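Local coordinates for protein serine protease inhibitor (PDB 2PEF) that probably inhibits serine proteases as a serpin from a thermophilic bacterium, captured here in the inactive latent state, at residues F266-T271 against F351-I356; A123-S128 against V157-N162. All coordinates share one frame; numbering follows the deposited sequence.

Contact 1: residues F266-T271 against F351-I356; sequences FKYEYT and FIFAII
The ring of F351, first residue of 351-356, meets F266 at its far end: F266 CE2 comes up to F351 CZ at 4.1 Å, close to the plane of the F351 ring and at its edge. Two residues on, F353 makes the larger part of the contact. Its CG sits between its own backbone N and carbonyl carbon (chi1 69°), and from there the ring reaches toward strand 255-273, whose aromatic side chains approach from the opposite direction. F266 CZ stands over one face of F353, toward its rim, and F266 CE1 is 3.9 Å from F353 CE2. The two planes are inclined at 52°, an oblique pairing with centroids 5.2 Å apart. At the edge of the same F353 ring, in its plane, comes the phenol of Y268, its OH 3.2 Å from both F353 CE2 and F353 CZ. That hydroxyl hydrogen-bonds S31 O, while F224 lies nearly parallel to F353. An alanine in place of F266 is likely to open a gap between F351 and F353 and leave one face of F353 without its neighbour. With no hydrogen bond between the two strands, this near-perpendicular (82°) packing of serpin sheet A on sheet B depends on apolar ring packing, and the Y268 oxygen probably adds a slight electrostatic attraction to the electropositive rim of F353.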
ATOM      1  N   PHE A 266     -12.308 -12.565   5.338  1.00 10.11           N
ATOM      2  CA  PHE A 266     -12.331 -12.079   3.955  1.00  8.89           C
ATOM      3  C   PHE A 266     -10.988 -12.198   3.259  1.00  9.12           C
ATOM      4  O   PHE A 266      -9.938 -12.171   3.901  1.00  9.57           O
ATOM      5  CB  PHE A 266     -12.920 -10.659   3.843  1.00  9.87           C
ATOM      6  CG  PHE A 266     -12.080  -9.578   4.472  1.00 10.06           C
ATOM      7  CD1 PHE A 266     -11.110  -8.915   3.728  1.00 10.77           C
ATOM      8  CD2 PHE A 266     -12.278  -9.203   5.798  1.00  9.49           C
ATOM      9  CE1 PHE A 266     -10.334  -7.905   4.293  1.00  8.19           C
ATOM     10  CE2 PHE A 266     -11.502  -8.188   6.375  1.00  9.22           C
ATOM     11  CZ  PHE A 266     -10.533  -7.539   5.617  1.00  7.12           C
ATOM     12  N   LYS A 267     -11.050 -12.339   1.939  1.00  8.64           N
ATOM     13  CA  LYS A 267      -9.875 -12.514   1.106  1.00  9.20           C
ATOM     14  C   LYS A 267     -10.179 -11.959  -0.271  1.00  8.75           C
ATOM     15  O   LYS A 267     -11.204 -12.294  -0.869  1.00 10.25           O
ATOM     16  CB  LYS A 267      -9.515 -14.002   1.005  1.00  9.83           C
ATOM     17  CG  LYS A 267      -8.233 -14.291   0.246  1.00 10.89           C
ATOM     18  CD  LYS A 267      -8.003 -15.786   0.099  1.00 10.49           C
ATOM     19  NZ  LYS A 267      -4.986 -17.043   2.472  1.00 24.42           N
ATOM     20  N   TYR A 268      -9.289 -11.106  -0.764  1.00  8.97           N
ATOM     21  CA  TYR A 268      -9.403 -10.562  -2.110  1.00  8.58           C
ATOM     22  C   TYR A 268      -8.099  -9.939  -2.598  1.00  9.32           C
ATOM     23  O   TYR A 268      -7.158  -9.716  -1.821  1.00  8.58           O
ATOM     24  CB  TYR A 268     -10.558  -9.552  -2.216  1.00  8.90           C
ATOM     25  CG  TYR A 268     -10.362  -8.279  -1.420  1.00  9.56           C
ATOM     26  CD1 TYR A 268      -9.720  -7.173  -1.978  1.00  7.95           C
ATOM     27  CD2 TYR A 268     -10.828  -8.180  -0.109  1.00 10.02           C
ATOM     28  CE1 TYR A 268      -9.542  -6.001  -1.243  1.00  7.79           C
ATOM     29  CE2 TYR A 268     -10.660  -7.018   0.630  1.00 10.18           C
ATOM     30  CZ  TYR A 268     -10.018  -5.935   0.060  1.00 10.08           C
ATOM     31  OH  TYR A 268      -9.853  -4.791   0.800  1.00  9.31           O
ATOM     32  N   GLU A 269      -8.071  -9.680  -3.901  1.00  8.98           N
ATOM     33  CA  GLU A 269      -6.962  -9.028  -4.581  1.00 10.76           C
ATOM     34  C   GLU A 269      -7.459  -7.730  -5.205  1.00 10.56           C
ATOM     35  O   GLU A 269      -8.658  -7.578  -5.458  1.00 10.75           O
ATOM     36  CB  GLU A 269      -6.405  -9.943  -5.672  1.00 10.80           C
ATOM     37  CG  GLU A 269      -5.896 -11.289  -5.168  1.00 12.91           C
ATOM     38  CD  GLU A 269      -5.553 -12.255  -6.293  1.00 13.10           C
ATOM     39  OE1 GLU A 269      -6.219 -12.215  -7.354  1.00 14.35           O
ATOM     40  OE2 GLU A 269      -4.619 -13.065  -6.114  1.00 15.50           O
ATOM     41  N   TYR A 270      -6.536  -6.802  -5.450  1.00 12.66           N
ATOM     42  CA  TYR A 270      -6.863  -5.516  -6.070  1.00 13.26           C
ATOM     43  C   TYR A 270      -5.709  -5.024  -6.925  1.00 15.08           C
ATOM     44  O   TYR A 270      -4.542  -5.137  -6.544  1.00 14.86           O
ATOM     45  CB  TYR A 270      -7.201  -4.475  -4.996  1.00 14.47           C
ATOM     46  CG  TYR A 270      -7.841  -3.191  -5.496  1.00 15.51           C
ATOM     47  CD1 TYR A 270      -9.070  -3.205  -6.158  1.00 15.43           C
ATOM     48  CD2 TYR A 270      -7.236  -1.955  -5.261  1.00 15.34           C
ATOM     49  CE1 TYR A 270      -9.667  -2.025  -6.591  1.00 16.60           C
ATOM     50  CE2 TYR A 270      -7.828  -0.767  -5.691  1.00 18.23           C
ATOM     51  CZ  TYR A 270      -9.040  -0.813  -6.357  1.00 16.97           C
ATOM     52  OH  TYR A 270      -9.631   0.356  -6.783  1.00 20.89           O
ATOM     53  N   THR A 271      -6.056  -4.481  -8.087  1.00 15.23           N
ATOM     54  CA  THR A 271      -5.074  -3.905  -8.989  0.50 15.50           C
ATOM     55  C   THR A 271      -5.552  -2.531  -9.453  1.00 16.15           C
ATOM     56  O   THR A 271      -6.687  -2.376  -9.887  1.00 16.47           O
ATOM     57  CB  THR A 271      -4.797  -4.847 -10.183  0.50 15.81           C
ATOM     58  OG1 THR A 271      -4.326  -6.107  -9.683  0.50 13.06           O
ATOM     59  CG2 THR A 271      -3.746  -4.260 -11.116  0.50 12.42           C
ATOM     60  N   PHE A 351     -17.531  -1.726   5.131  1.00  9.73           N
ATOM     61  CA  PHE A 351     -16.633  -1.078   6.073  1.00  9.21           C
ATOM     62  C   PHE A 351     -15.270  -0.756   5.488  1.00 10.04           C
ATOM     63  O   PHE A 351     -14.859  -1.336   4.488  1.00  9.66           O
ATOM     64  CB  PHE A 351     -16.494  -1.905   7.360  1.00  9.94           C
ATOM     65  CG  PHE A 351     -15.893  -3.270   7.159  1.00  7.11           C
ATOM     66  CD1 PHE A 351     -14.515  -3.465   7.282  1.00  6.05           C
ATOM     67  CD2 PHE A 351     -16.700  -4.369   6.883  1.00  8.50           C
ATOM     68  CE1 PHE A 351     -13.955  -4.727   7.114  1.00  9.76           C
ATOM     69  CE2 PHE A 351     -16.147  -5.635   6.712  1.00  7.74           C
ATOM     70  CZ  PHE A 351     -14.773  -5.815   6.834  1.00 11.08           C
ATOM     71  N   ILE A 352     -14.597   0.191   6.131  1.00  9.18           N
ATOM     72  CA  ILE A 352     -13.248   0.602   5.776  1.00  9.65           C
ATOM     73  C   ILE A 352     -12.337  -0.045   6.805  1.00  9.57           C
ATOM     74  O   ILE A 352     -12.717  -0.187   7.965  1.00 10.25           O
ATOM     75  CB  ILE A 352     -13.111   2.158   5.809  1.00  8.98           C
ATOM     76  CG1 ILE A 352     -13.867   2.802   4.640  1.00 13.47           C
ATOM     77  CG2 ILE A 352     -11.643   2.613   5.768  1.00 12.00           C
ATOM     78  CD1 ILE A 352     -15.349   2.984   4.865  1.00 16.96           C
ATOM     79  N   PHE A 353     -11.153  -0.471   6.387  1.00  9.97           N
ATOM     80  CA  PHE A 353     -10.200  -1.014   7.345  1.00  9.39           C
ATOM     81  C   PHE A 353      -8.792  -0.540   7.038  1.00  9.77           C
ATOM     82  O   PHE A 353      -8.502  -0.083   5.927  1.00 10.29           O
ATOM     83  CB  PHE A 353     -10.256  -2.547   7.376  1.00 10.72           C
ATOM     84  CG  PHE A 353      -9.749  -3.185   6.124  1.00  7.26           C
ATOM     85  CD1 PHE A 353      -8.399  -3.497   5.981  1.00  9.83           C
ATOM     86  CD2 PHE A 353     -10.619  -3.475   5.088  1.00  7.25           C
ATOM     87  CE1 PHE A 353      -7.926  -4.076   4.810  1.00 11.84           C
ATOM     88  CE2 PHE A 353     -10.156  -4.051   3.910  1.00  9.52           C
ATOM     89  CZ  PHE A 353      -8.806  -4.358   3.773  1.00  9.38           C
ATOM     90  N   ALA A 354      -7.924  -0.665   8.036  1.00 10.38           N
ATOM     91  CA  ALA A 354      -6.517  -0.376   7.868  1.00  9.87           C
ATOM     92  C   ALA A 354      -5.708  -1.302   8.758  1.00 10.01           C
ATOM     93  O   ALA A 354      -6.166  -1.715   9.824  1.00 11.35           O
ATOM     94  CB  ALA A 354      -6.223   1.061   8.199  1.00  8.75           C
ATOM     95  N   ILE A 355      -4.518  -1.648   8.282  1.00  8.67           N
ATOM     96  CA  ILE A 355      -3.503  -2.279   9.106  1.00  9.44           C
ATOM     97  C   ILE A 355      -2.539  -1.154   9.468  1.00  9.31           C
ATOM     98  O   ILE A 355      -1.909  -0.569   8.581  1.00 10.42           O
ATOM     99  CB  ILE A 355      -2.777  -3.409   8.344  1.00  9.62           C
ATOM    100  CG1 ILE A 355      -3.778  -4.516   7.973  1.00  7.87           C
ATOM    101  CG2 ILE A 355      -1.604  -3.945   9.168  1.00 11.05           C
ATOM    102  CD1 ILE A 355      -3.248  -5.526   6.980  1.00 10.22           C
ATOM    103  N   ILE A 356      -2.443  -0.840  10.760  1.00  9.83           N
ATOM    104  CA  ILE A 356      -1.653   0.311  11.207  1.00  9.30           C
ATOM    105  C   ILE A 356      -0.400  -0.055  11.998  1.00  9.26           C
ATOM    106  O   ILE A 356      -0.365  -1.044  12.733  1.00  9.76           O
ATOM    107  CB  ILE A 356      -2.502   1.355  12.021  1.00  8.98           C
ATOM    108  CG1 ILE A 356      -3.088   0.734  13.298  1.00 10.07           C
ATOM    109  CG2 ILE A 356      -3.585   1.982  11.142  1.00 10.02           C
ATOM    110  CD1 ILE A 356      -3.503   1.746  14.372  1.00  8.52           C
TER

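Contact 2: residues A123-S128 against V157-N162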
ATOM      1  N   ALA A 123      19.637  -6.401 -16.680  1.00 15.09           N
ATOM      2  CA  ALA A 123      18.789  -7.396 -17.332  1.00 15.53           C
ATOM      3  C   ALA A 123      18.739  -7.284 -18.856  1.00 15.54           C
ATOM      4  O   ALA A 123      19.052  -6.237 -19.427  1.00 15.65           O
ATOM      5  CB  ALA A 123      17.384  -7.346 -16.739  1.00 14.29           C
ATOM      6  N   ALA A 124      18.350  -8.382 -19.500  1.00 15.80           N
ATOM      7  CA  ALA A 124      18.235  -8.443 -20.955  1.00 15.79           C
ATOM      8  C   ALA A 124      16.930  -7.829 -21.460  1.00 16.67           C
ATOM      9  O   ALA A 124      16.848  -7.389 -22.612  1.00 16.43           O
ATOM     10  CB  ALA A 124      18.365  -9.881 -21.433  1.00 16.05           C
ATOM     11  N   PHE A 125      15.920  -7.807 -20.590  1.00 16.30           N
ATOM     12  CA  PHE A 125      14.571  -7.331 -20.927  1.00 16.52           C
ATOM     13  C   PHE A 125      13.922  -8.161 -22.045  1.00 17.30           C
ATOM     14  O   PHE A 125      13.308  -7.625 -22.969  1.00 17.97           O
ATOM     15  CB  PHE A 125      14.560  -5.819 -21.223  1.00 16.50           C
ATOM     16  CG  PHE A 125      14.365  -4.955 -19.994  1.00 15.26           C
ATOM     17  CD1 PHE A 125      15.211  -5.079 -18.891  1.00 14.08           C
ATOM     18  CD2 PHE A 125      13.336  -4.017 -19.942  1.00 15.05           C
ATOM     19  CE1 PHE A 125      15.031  -4.289 -17.759  1.00 16.30           C
ATOM     20  CE2 PHE A 125      13.151  -3.220 -18.810  1.00 15.49           C
ATOM     21  CZ  PHE A 125      13.999  -3.356 -17.723  1.00 13.07           C
ATOM     22  N   ASP A 126      14.082  -9.480 -21.939  1.00 18.24           N
ATOM     23  CA  ASP A 126      13.394 -10.430 -22.808  1.00 18.92           C
ATOM     24  C   ASP A 126      12.391 -11.254 -21.995  1.00 18.84           C
ATOM     25  O   ASP A 126      12.037 -10.869 -20.878  1.00 19.86           O
ATOM     26  CB  ASP A 126      14.393 -11.329 -23.557  1.00 18.81           C
ATOM     27  CG  ASP A 126      15.412 -12.003 -22.638  1.00 18.27           C
ATOM     28  OD1 ASP A 126      16.498 -12.355 -23.145  1.00 17.59           O
ATOM     29  OD2 ASP A 126      15.145 -12.192 -21.430  1.00 15.89           O
ATOM     30  N   SER A 127      11.946 -12.381 -22.550  1.00 18.59           N
ATOM     31  CA  SER A 127      10.972 -13.251 -21.883  1.00 17.89           C
ATOM     32  C   SER A 127      11.497 -13.829 -20.568  1.00 16.85           C
ATOM     33  O   SER A 127      10.724 -14.065 -19.639  1.00 16.29           O
ATOM     34  CB  SER A 127      10.514 -14.376 -22.819  1.00 17.81           C
ATOM     35  OG  SER A 127      11.592 -15.221 -23.182  1.00 21.31           O
ATOM     36  N   SER A 128      12.810 -14.042 -20.490  1.00 15.97           N
ATOM     37  CA  SER A 128      13.434 -14.558 -19.273  1.00 16.02           C
ATOM     38  C   SER A 128      13.487 -13.522 -18.154  1.00 16.01           C
ATOM     39  O   SER A 128      13.459 -13.873 -16.971  1.00 16.98           O
ATOM     40  CB  SER A 128      14.832 -15.096 -19.570  1.00 15.91           C
ATOM     41  OG  SER A 128      14.742 -16.257 -20.373  1.00 17.35           O
ATOM     42  N   VAL A 157      13.282   0.259 -20.625  1.00 20.25           N
ATOM     43  CA  VAL A 157      14.705   0.171 -20.278  1.00 19.39           C
ATOM     44  C   VAL A 157      14.960   0.081 -18.772  1.00 18.96           C
ATOM     45  O   VAL A 157      16.019  -0.381 -18.353  1.00 18.18           O
ATOM     46  CB  VAL A 157      15.546   1.340 -20.863  1.00 19.01           C
ATOM     47  CG1 VAL A 157      15.666   1.225 -22.387  1.00 17.85           C
ATOM     48  CG2 VAL A 157      14.974   2.684 -20.452  1.00 20.09           C
ATOM     49  N   MET A 158      14.001   0.535 -17.967  1.00 19.40           N
ATOM     50  CA  MET A 158      14.128   0.455 -16.512  1.00 19.20           C
ATOM     51  C   MET A 158      12.793   0.274 -15.795  1.00 17.84           C
ATOM     52  O   MET A 158      11.812   0.941 -16.112  1.00 17.45           O
ATOM     53  CB  MET A 158      14.867   1.674 -15.937  1.00 19.25           C
ATOM     54  CG  MET A 158      15.141   1.546 -14.433  1.00 20.08           C
ATOM     55  SD  MET A 158      15.472   3.082 -13.556  1.00 24.35           S
ATOM     56  CE  MET A 158      17.257   3.104 -13.614  1.00 23.75           C
ATOM     57  N   TYR A 159      12.776  -0.643 -14.830  1.00 14.75           N
ATOM     58  CA  TYR A 159      11.649  -0.790 -13.922  1.00 13.96           C
ATOM     59  C   TYR A 159      12.129  -0.569 -12.491  1.00 13.37           C
ATOM     60  O   TYR A 159      13.245  -0.955 -12.132  1.00 11.69           O
ATOM     61  CB  TYR A 159      11.041  -2.189 -14.009  1.00 13.68           C
ATOM     62  CG  TYR A 159      10.553  -2.650 -15.366  1.00 12.33           C
ATOM     63  CD1 TYR A 159      10.709  -3.979 -15.753  1.00 13.67           C
ATOM     64  CD2 TYR A 159       9.922  -1.775 -16.254  1.00 11.30           C
ATOM     65  CE1 TYR A 159      10.257  -4.429 -16.983  1.00 12.09           C
ATOM     66  CE2 TYR A 159       9.466  -2.218 -17.491  1.00  9.97           C
ATOM     67  CZ  TYR A 159       9.637  -3.547 -17.845  1.00 12.16           C
ATOM     68  OH  TYR A 159       9.194  -3.996 -19.062  1.00 15.31           O
ATOM     69  N   LEU A 160      11.269   0.039 -11.681  1.00 12.88           N
ATOM     70  CA  LEU A 160      11.492   0.151 -10.246  1.00 11.82           C
ATOM     71  C   LEU A 160      10.317  -0.537  -9.567  1.00 11.23           C
ATOM     72  O   LEU A 160       9.163  -0.307  -9.927  1.00 10.80           O
ATOM     73  CB  LEU A 160      11.593   1.617  -9.810  1.00 11.23           C
ATOM     74  CG  LEU A 160      12.655   2.480 -10.507  1.00 14.17           C
ATOM     75  CD1 LEU A 160      12.113   3.114 -11.797  1.00 17.07           C
ATOM     76  CD2 LEU A 160      13.167   3.563  -9.575  1.00 17.82           C
ATOM     77  N   ILE A 161      10.614  -1.398  -8.601  1.00 11.08           N
ATOM     78  CA  ILE A 161       9.583  -2.216  -7.968  1.00 11.09           C
ATOM     79  C   ILE A 161       9.773  -2.254  -6.462  1.00 10.90           C
ATOM     80  O   ILE A 161      10.884  -2.466  -5.973  1.00 11.57           O
ATOM     81  CB  ILE A 161       9.566  -3.676  -8.517  1.00 10.03           C
ATOM     82  CG1 ILE A 161       9.433  -3.688 -10.045  1.00 10.77           C
ATOM     83  CG2 ILE A 161       8.422  -4.476  -7.878  1.00 12.70           C
ATOM     84  CD1 ILE A 161       9.695  -5.031 -10.695  1.00 10.71           C
ATOM     85  N   ASN A 162       8.681  -2.039  -5.733  1.00 10.57           N
ATOM     86  CA  ASN A 162       8.652  -2.318  -4.305  1.00 10.75           C
ATOM     87  C   ASN A 162       7.681  -3.448  -3.983  1.00 10.57           C
ATOM     88  O   ASN A 162       6.643  -3.577  -4.626  1.00 10.76           O
ATOM     89  CB  ASN A 162       8.254  -1.069  -3.524  1.00 10.26           C
ATOM     90  CG  ASN A 162       7.887  -1.381  -2.089  1.00 13.32           C
ATOM     91  OD1 ASN A 162       6.741  -1.706  -1.794  1.00 13.68           O
ATOM     92  ND2 ASN A 162       8.866  -1.307  -1.192  1.00 11.10           N
TER
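F125 pushes its ring into the start of strand 158-169, where it meets the side chain of Y159 and the backbone of V157 and M158. Its backbone adopts the left-handed helical conformation between the end of strand 119-123 and the start of helix 127-140, which directs CB at the strand. Its chi1 of -88° is rotated away from the staggered position, and the far end of the ring does the touching. F125 CE2 sits over one face of Y159, offset toward the rim and 3.6 Å from Y159 CE1. The planes are inclined by 32°, with ring centres 4.8 Å apart, so the pairing is oblique. Y159 presents that face because its CG lies beside the backbone N and opposite the carbonyl carbon (chi1 -57°), carrying the ring back toward F125 as the two side chains slide past each other. A hydrogen bond from the Y159 hydroxyl to D156 OD2 pins the outer end of the phenol. F125 CZ also approaches the peptide that precedes M158, 3.7 Å from V157 O and 3.9 Å from M158 N, while the V157 side chain points away. Just after F125, D126 is the N-cap of the helix: its OD2 accepts a weak bond from S128 N, and its own N bonds T129 OG1. The contact lies in the loop leading into helix 127-140, which corresponds to serpin helix F and packs against sheet A; I133 of that helix touches Y159, and strand 87-98 pairs with the Y159 backbone through W96.

From the N terminus, contact 2 closes first: 123-128 meets 157-162 around a 28-residue loop that holds most of helix 127-140. Contact 1 follows in series, neither nested nor crossed, and closes a 79-residue excursion from 266-271 to 351-356 that includes strands 310-318 and 322-331. Those strands link the two sites: 158-169 pairs with 322-331, 322-331 with 310-318, and 310-318 with 255-273. The place of 322-331 between 158-169 and 310-318 is consistent with its being the reactive-centre loop inserted into sheet A, as in latent serpins. Contact 2 joins the loop leading into helix 127-140 to sheet A; contact 1 packs sheet A on strand 345-357 of sheet B. Their centres lie 29 Å apart.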